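Local coordinates for trp repressor binding protein WrbA (Deinococcus radiodurans, PDB 1YDG) that uses FMN as cofactor to catalyse the reduction of quinones to quinols by NADH or NADPH, working as a homotetramer with one flavin per monomer, at the interface of chains A and B and the interface of chains A and C. Sequence-based numbering; all coordinates share one arbitrary frame. Chains: chain A/B/C, trp repressor binding protein WrbA.

Contact 1: the interface of chains A and B. Residues chain A 147-151, 196, 200; chain B 147-151, 196, 200.
Two short strands, 148-149 of each chain, pair antiparallel across a two-fold axis in this homotetramer of flavodoxin-like subunits; the two leucine side chains meet on one side of the pairing and the valines cross on the other. A:Leu149 and B:Leu149 bridge at the backbone: A:Leu149 N donates to B:Leu149 O over 3.0 Å, and the twin bond returns from B:Leu149 N. Each donor lies in the plane of the carbonyl it meets. The two leucine side chains cross at about a right angle, A:Leu149 CB lying 3.9 Å from B:Leu149 CB, while the CD1 branches approach at their ends. On the other side, A:Val148 and B:Val148 cross obliquely, each with CG1 anti to the backbone N (chi1 176°). This torsion leaves CG2 beside the backbone N, and from there A:Val148 CG2 reaches tip to tip toward B:Leu196 CD1 at 4.0 Å. The C-terminal helices extend the apolar patch. A:Leu200, its CG anti to the backbone N (chi1 -178°), slants across B:Leu196, and A:Leu200 CD1 lies 3.9 Å from B:Leu196 CD2. B:Leu200 takes a different rotamer (chi1 -78°), so the side-chain packing departs locally from exact symmetry. Polar ends of the strand segments are joined by water: water 1 lies 2.7 Å from both A:Pro151 O and B:Ala147 O.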
loop_
_atom_site.group_PDB
_atom_site.type_symbol
_atom_site.label_atom_id
_atom_site.label_comp_id
_atom_site.label_asym_id
_atom_site.label_seq_id
_atom_site.Cartn_x
_atom_site.Cartn_y
_atom_site.Cartn_z
ATOM N N ALA A 147 7.167 2.006 -16.108
ATOM C CA ALA A 147 8.523 1.599 -15.756
ATOM C C ALA A 147 8.575 0.093 -15.517
ATOM O O ALA A 147 7.556 -0.559 -15.314
ATOM C CB ALA A 147 9.004 2.341 -14.525
ATOM N N VAL A 148 9.768 -0.462 -15.571
ATOM C CA VAL A 148 9.962 -1.900 -15.338
ATOM C C VAL A 148 10.683 -1.981 -14.021
ATOM O O VAL A 148 11.839 -1.571 -13.937
ATOM C CB VAL A 148 10.809 -2.526 -16.437
ATOM C CG1 VAL A 148 11.095 -4.023 -16.122
ATOM C CG2 VAL A 148 10.128 -2.358 -17.773
ATOM N N LEU A 149 10.002 -2.484 -12.990
ATOM C CA LEU A 149 10.506 -2.372 -11.629
ATOM C C LEU A 149 11.437 -3.535 -11.343
ATOM O O LEU A 149 11.081 -4.682 -11.590
ATOM C CB LEU A 149 9.369 -2.319 -10.602
ATOM C CG LEU A 149 8.137 -1.477 -11.010
ATOM C CD1 LEU A 149 7.121 -1.388 -9.883
ATOM C CD2 LEU A 149 8.490 -0.083 -11.492
ATOM N N THR A 150 12.619 -3.218 -10.826
ATOM C CA THR A 150 13.683 -4.184 -10.587
ATOM C C THR A 150 14.191 -4.096 -9.149
ATOM O O THR A 150 15.365 -3.774 -8.908
ATOM C CB THR A 150 14.856 -3.969 -11.548
ATOM O OG1 THR A 150 15.475 -2.707 -11.270
ATOM C CG2 THR A 150 14.383 -3.999 -12.993
ATOM N N PRO A 151 13.316 -4.403 -8.182
ATOM C CA PRO A 151 13.723 -4.445 -6.790
ATOM C C PRO A 151 14.676 -5.614 -6.550
ATOM O O PRO A 151 14.682 -6.558 -7.330
ATOM C CB PRO A 151 12.410 -4.677 -6.057
ATOM C CG PRO A 151 11.593 -5.415 -7.015
ATOM C CD PRO A 151 11.898 -4.773 -8.326
ATOM N N LEU A 196 20.165 -6.155 -15.545
ATOM C CA LEU A 196 18.868 -6.349 -16.180
ATOM C C LEU A 196 18.601 -5.326 -17.260
ATOM O O LEU A 196 18.105 -5.665 -18.325
ATOM C CB LEU A 196 17.744 -6.321 -15.152
ATOM C CG LEU A 196 17.705 -7.519 -14.227
ATOM C CD1 LEU A 196 16.849 -7.211 -12.974
ATOM C CD2 LEU A 196 17.199 -8.779 -14.975
ATOM N N LEU A 200 17.870 -6.024 -21.291
ATOM C CA LEU A 200 16.704 -5.455 -21.943
ATOM C C LEU A 200 17.053 -4.629 -23.187
ATOM O O LEU A 200 16.426 -4.781 -24.232
ATOM C CB LEU A 200 15.952 -4.586 -20.939
ATOM C CG LEU A 200 14.657 -3.917 -21.369
ATOM C CD1 LEU A 200 13.582 -4.952 -21.678
ATOM C CD2 LEU A 200 14.187 -2.949 -20.270
ATOM N N ALA B 147 11.132 -10.726 -8.817
ATOM C CA ALA B 147 10.504 -10.628 -10.118
ATOM C C ALA B 147 10.813 -9.252 -10.716
ATOM O O ALA B 147 11.163 -8.306 -10.000
ATOM C CB ALA B 147 9.012 -10.826 -9.993
ATOM N N VAL B 148 10.714 -9.177 -12.034
ATOM C CA VAL B 148 10.785 -7.940 -12.780
ATOM C C VAL B 148 9.353 -7.534 -13.078
ATOM O O VAL B 148 8.663 -8.206 -13.847
ATOM C CB VAL B 148 11.575 -8.181 -14.071
ATOM C CG1 VAL B 148 11.608 -6.930 -14.976
ATOM C CG2 VAL B 148 12.959 -8.643 -13.719
ATOM N N LEU B 149 8.878 -6.460 -12.442
ATOM C CA LEU B 149 7.471 -6.115 -12.497
ATOM C C LEU B 149 7.189 -5.318 -13.754
ATOM O O LEU B 149 7.869 -4.338 -14.007
ATOM C CB LEU B 149 7.035 -5.365 -11.248
ATOM C CG LEU B 149 7.480 -5.984 -9.909
ATOM C CD1 LEU B 149 6.819 -5.309 -8.769
ATOM C CD2 LEU B 149 7.179 -7.466 -9.873
ATOM N N THR B 150 6.211 -5.760 -14.552
ATOM C CA THR B 150 5.902 -5.119 -15.828
ATOM C C THR B 150 4.455 -4.618 -15.913
ATOM O O THR B 150 3.695 -5.026 -16.791
ATOM C CB THR B 150 6.160 -6.033 -17.030
ATOM O OG1 THR B 150 5.285 -7.173 -16.971
ATOM C CG2 THR B 150 7.610 -6.456 -17.086
ATOM N N PRO B 151 4.087 -3.670 -15.046
ATOM C CA PRO B 151 2.717 -3.176 -15.110
ATOM C C PRO B 151 2.507 -2.341 -16.399
ATOM O O PRO B 151 3.478 -1.839 -16.959
ATOM C CB PRO B 151 2.614 -2.330 -13.850
ATOM C CG PRO B 151 3.967 -1.763 -13.687
ATOM C CD PRO B 151 4.874 -2.949 -14.031
ATOM N N LEU B 196 8.495 -7.256 -23.628
ATOM C CA LEU B 196 9.566 -7.012 -22.642
ATOM C C LEU B 196 10.329 -8.294 -22.269
ATOM O O LEU B 196 11.564 -8.307 -22.233
ATOM C CB LEU B 196 9.018 -6.334 -21.383
ATOM C CG LEU B 196 8.626 -4.854 -21.544
ATOM C CD1 LEU B 196 7.796 -4.382 -20.366
ATOM C CD2 LEU B 196 9.841 -3.954 -21.722
ATOM N N LEU B 200 14.390 -9.227 -22.716
ATOM C CA LEU B 200 15.240 -9.645 -21.598
ATOM C C LEU B 200 15.906 -10.995 -21.832
ATOM O O LEU B 200 17.081 -11.173 -21.520
ATOM C CB LEU B 200 14.441 -9.696 -20.296
ATOM C CG LEU B 200 14.209 -8.318 -19.674
ATOM C CD1 LEU B 200 12.877 -8.277 -18.917
ATOM C CD2 LEU B 200 15.380 -7.922 -18.766
HETATM O O HOH W 1 13.643 -7.410 -9.719
HETATM O O HOH W 2 6.122 -1.909 -16.866
#

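Contact 2: the interface of chains A and C. Residues chain A 127-128, 132, 163-167; chain C 127-133, 170.
Loops of two flavodoxin-like subunits interlock here, including residues 127-129 of the FMN-binding segment, and the carboxylate of A:Glu132 reaches into the turn of chain C that leads into helix 133-144. With CG anti to the carbonyl carbon (chi1 -62°) and the chain extended beyond it, A:Glu132 crosses C:Glu132 obliquely. A:Glu132 CB lies 3.5 Å from C:Glu132 OE2, CG passes C:Asn128 O, and CD packs over C:Gly130. At the tip, A:Glu132 OE2 accepts from C:Glu132 N and from C:Thr133 N, each at 3.1 Å; both donors stand above the carboxylate plane, and the C:Thr133 bond is nearly straight (167° at H). OE1 receives weaker bonds from C:Gly130 N and C:Gln131 N, and water 3 sits 2.6 Å from A:Glu132 OE1. The amides at this helix start would be expected to favour ionisation of the A:Glu132 carboxylate, whereas the C:Glu132 carboxylate stacked against it, the planes 15° apart, may oppose it. An alanine in place of A:Glu132 would take away the acceptor of the C:Glu132 and C:Thr133 amides and would probably loosen the hold between the loops. Alongside, A:Asn128 ND2 gives a bent bond to C:Val127 O (2.8 Å), which lies in its amide plane. C:Asn128 N donates to A:Gly163 O over 2.9 Å, from above the carbonyl plane. A:Tyr167 meets C:Thr133 tip to tip, A:Tyr167 OH of the phenol 2.8 Å from C:Thr133 OG1.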
loop_
_atom_site.group_PDB
_atom_site.type_symbol
_atom_site.label_atom_id
_atom_site.label_comp_id
_atom_site.label_asym_id
_atom_site.label_seq_id
_atom_site.Cartn_x
_atom_site.Cartn_y
_atom_site.Cartn_z
ATOM N N VAL A 127 13.554 1.480 12.616
ATOM C CA VAL A 127 13.766 0.362 11.720
ATOM C C VAL A 127 12.472 -0.065 11.027
ATOM O O VAL A 127 12.500 -0.402 9.854
ATOM C CB VAL A 127 14.502 -0.843 12.389
ATOM C CG1 VAL A 127 13.639 -1.541 13.432
ATOM C CG2 VAL A 127 14.944 -1.844 11.333
ATOM N N ASN A 128 11.344 -0.010 11.736
ATOM C CA ASN A 128 10.055 -0.321 11.128
ATOM C C ASN A 128 9.202 0.944 10.947
ATOM O O ASN A 128 7.977 0.840 10.870
ATOM C CB ASN A 128 9.261 -1.335 11.977
ATOM C CG ASN A 128 10.012 -2.625 12.251
ATOM O OD1 ASN A 128 10.144 -3.023 13.409
ATOM N ND2 ASN A 128 10.482 -3.292 11.207
ATOM N N GLU A 132 9.568 0.238 4.603
ATOM C CA GLU A 132 8.894 -0.536 3.569
ATOM C C GLU A 132 7.870 0.344 2.820
ATOM O O GLU A 132 7.863 0.364 1.621
ATOM C CB GLU A 132 8.211 -1.772 4.170
ATOM C CG GLU A 132 9.171 -2.786 4.839
ATOM C CD GLU A 132 8.421 -3.845 5.658
ATOM O OE1 GLU A 132 8.930 -4.263 6.725
ATOM O OE2 GLU A 132 7.305 -4.240 5.247
ATOM N N GLY A 163 19.010 -6.686 6.959
ATOM C CA GLY A 163 17.634 -6.574 7.488
ATOM C C GLY A 163 16.550 -7.152 6.597
ATOM O O GLY A 163 15.392 -7.238 6.993
ATOM N N GLY A 164 16.918 -7.534 5.384
ATOM C CA GLY A 164 16.040 -8.328 4.537
ATOM C C GLY A 164 14.871 -7.535 3.993
ATOM O O GLY A 164 13.737 -7.989 4.071
ATOM N N ASN A 165 15.157 -6.344 3.470
ATOM C CA ASN A 165 14.184 -5.558 2.703
ATOM C C ASN A 165 14.232 -5.951 1.217
ATOM O O ASN A 165 15.167 -5.586 0.488
ATOM C CB ASN A 165 14.447 -4.061 2.884
ATOM C CG ASN A 165 13.239 -3.207 2.503
ATOM O OD1 ASN A 165 12.478 -3.571 1.593
ATOM N ND2 ASN A 165 13.041 -2.079 3.214
ATOM N N PRO A 166 13.214 -6.688 0.745
ATOM C CA PRO A 166 13.253 -7.106 -0.657
ATOM C C PRO A 166 12.841 -5.994 -1.613
ATOM O O PRO A 166 13.061 -6.098 -2.825
ATOM C CB PRO A 166 12.245 -8.259 -0.713
ATOM C CG PRO A 166 11.318 -8.027 0.410
ATOM C CD PRO A 166 11.981 -7.137 1.424
ATOM N N TYR A 167 12.191 -4.974 -1.053
ATOM C CA TYR A 167 11.594 -3.906 -1.820
ATOM C C TYR A 167 12.713 -2.955 -2.293
ATOM O O TYR A 167 12.652 -2.407 -3.393
ATOM C CB TYR A 167 10.549 -3.149 -0.973
ATOM C CG TYR A 167 9.494 -4.026 -0.318
ATOM C CD1 TYR A 167 9.243 -3.947 1.049
ATOM C CD2 TYR A 167 8.793 -4.972 -1.055
ATOM C CE1 TYR A 167 8.277 -4.775 1.657
ATOM C CE2 TYR A 167 7.839 -5.795 -0.472
ATOM C CZ TYR A 167 7.575 -5.694 0.892
ATOM O OH TYR A 167 6.622 -6.543 1.481
ATOM N N VAL C 127 13.680 -8.167 9.544
ATOM C CA VAL C 127 13.189 -6.961 10.215
ATOM C C VAL C 127 12.451 -6.020 9.232
ATOM O O VAL C 127 11.439 -5.412 9.601
ATOM C CB VAL C 127 14.314 -6.237 11.024
ATOM C CG1 VAL C 127 15.344 -5.579 10.118
ATOM C CG2 VAL C 127 13.716 -5.218 12.001
ATOM N N ASN C 128 12.937 -5.946 7.990
ATOM C CA ASN C 128 12.287 -5.176 6.929
ATOM C C ASN C 128 11.610 -6.069 5.888
ATOM O O ASN C 128 11.323 -5.614 4.778
ATOM C CB ASN C 128 13.314 -4.272 6.222
ATOM C CG ASN C 128 14.007 -3.290 7.163
ATOM O OD1 ASN C 128 15.226 -3.096 7.081
ATOM N ND2 ASN C 128 13.239 -2.649 8.037
ATOM N N GLY C 129 11.337 -7.331 6.229
ATOM C CA GLY C 129 10.764 -8.274 5.271
ATOM C C GLY C 129 9.247 -8.345 5.269
ATOM O O GLY C 129 8.690 -9.422 5.133
ATOM N N GLY C 130 8.564 -7.211 5.416
ATOM C CA GLY C 130 7.090 -7.195 5.421
ATOM C C GLY C 130 6.441 -7.007 6.787
ATOM O O GLY C 130 5.276 -7.331 6.971
ATOM N N GLN C 131 7.186 -6.461 7.742
ATOM C CA GLN C 131 6.667 -6.119 9.052
ATOM C C GLN C 131 5.775 -4.856 9.025
ATOM O O GLN C 131 5.056 -4.565 10.005
ATOM C CB GLN C 131 7.832 -5.959 10.057
ATOM C CG GLN C 131 8.586 -7.295 10.313
ATOM C CD GLN C 131 9.499 -7.331 11.549
ATOM O OE1 GLN C 131 10.363 -8.209 11.646
ATOM N NE2 GLN C 131 9.308 -6.417 12.491
ATOM N N GLU C 132 5.817 -4.121 7.911
ATOM C CA GLU C 132 4.940 -2.970 7.677
ATOM C C GLU C 132 3.855 -3.313 6.661
ATOM O O GLU C 132 2.699 -3.033 6.888
ATOM C CB GLU C 132 5.745 -1.765 7.168
ATOM C CG GLU C 132 6.773 -1.229 8.137
ATOM C CD GLU C 132 7.697 -0.200 7.515
ATOM O OE1 GLU C 132 8.873 -0.161 7.930
ATOM O OE2 GLU C 132 7.280 0.551 6.597
ATOM N N THR C 133 4.228 -3.902 5.525
ATOM C CA THR C 133 3.251 -4.181 4.461
ATOM C C THR C 133 2.156 -5.150 4.904
ATOM O O THR C 133 0.988 -5.011 4.495
ATOM C CB THR C 133 3.898 -4.650 3.129
ATOM O OG1 THR C 133 4.720 -5.802 3.348
ATOM C CG2 THR C 133 4.765 -3.551 2.527
ATOM N N SER C 170 5.309 -5.460 15.582
ATOM C CA SER C 170 5.905 -6.395 14.662
ATOM C C SER C 170 7.165 -6.981 15.285
ATOM O O SER C 170 8.001 -6.249 15.809
ATOM C CB SER C 170 6.155 -5.754 13.291
ATOM O OG SER C 170 7.337 -4.987 13.262
HETATM O O HOH W 3 10.207 -2.762 8.415
HETATM O O HOH W 4 8.750 -3.340 15.686
#

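The C-alpha centres of contact 1 and contact 2 lie about 21 Å apart, and the two share no residue. Chain A takes part in both, meeting chain B through strand 148-149 and helix 180-203 and chain C through loop segments. Helix 133-143 of chain A connects the two regions in sequence: A:Glu132 of contact 2 immediately precedes it, and the strand of contact 1 follows it closely. Two distinct two-fold interfaces on one subunit fit a homotetramer assembled as a dimer of dimers. Since contact 2 includes FMN-binding residues, assembly and cofactor binding may be coupled there.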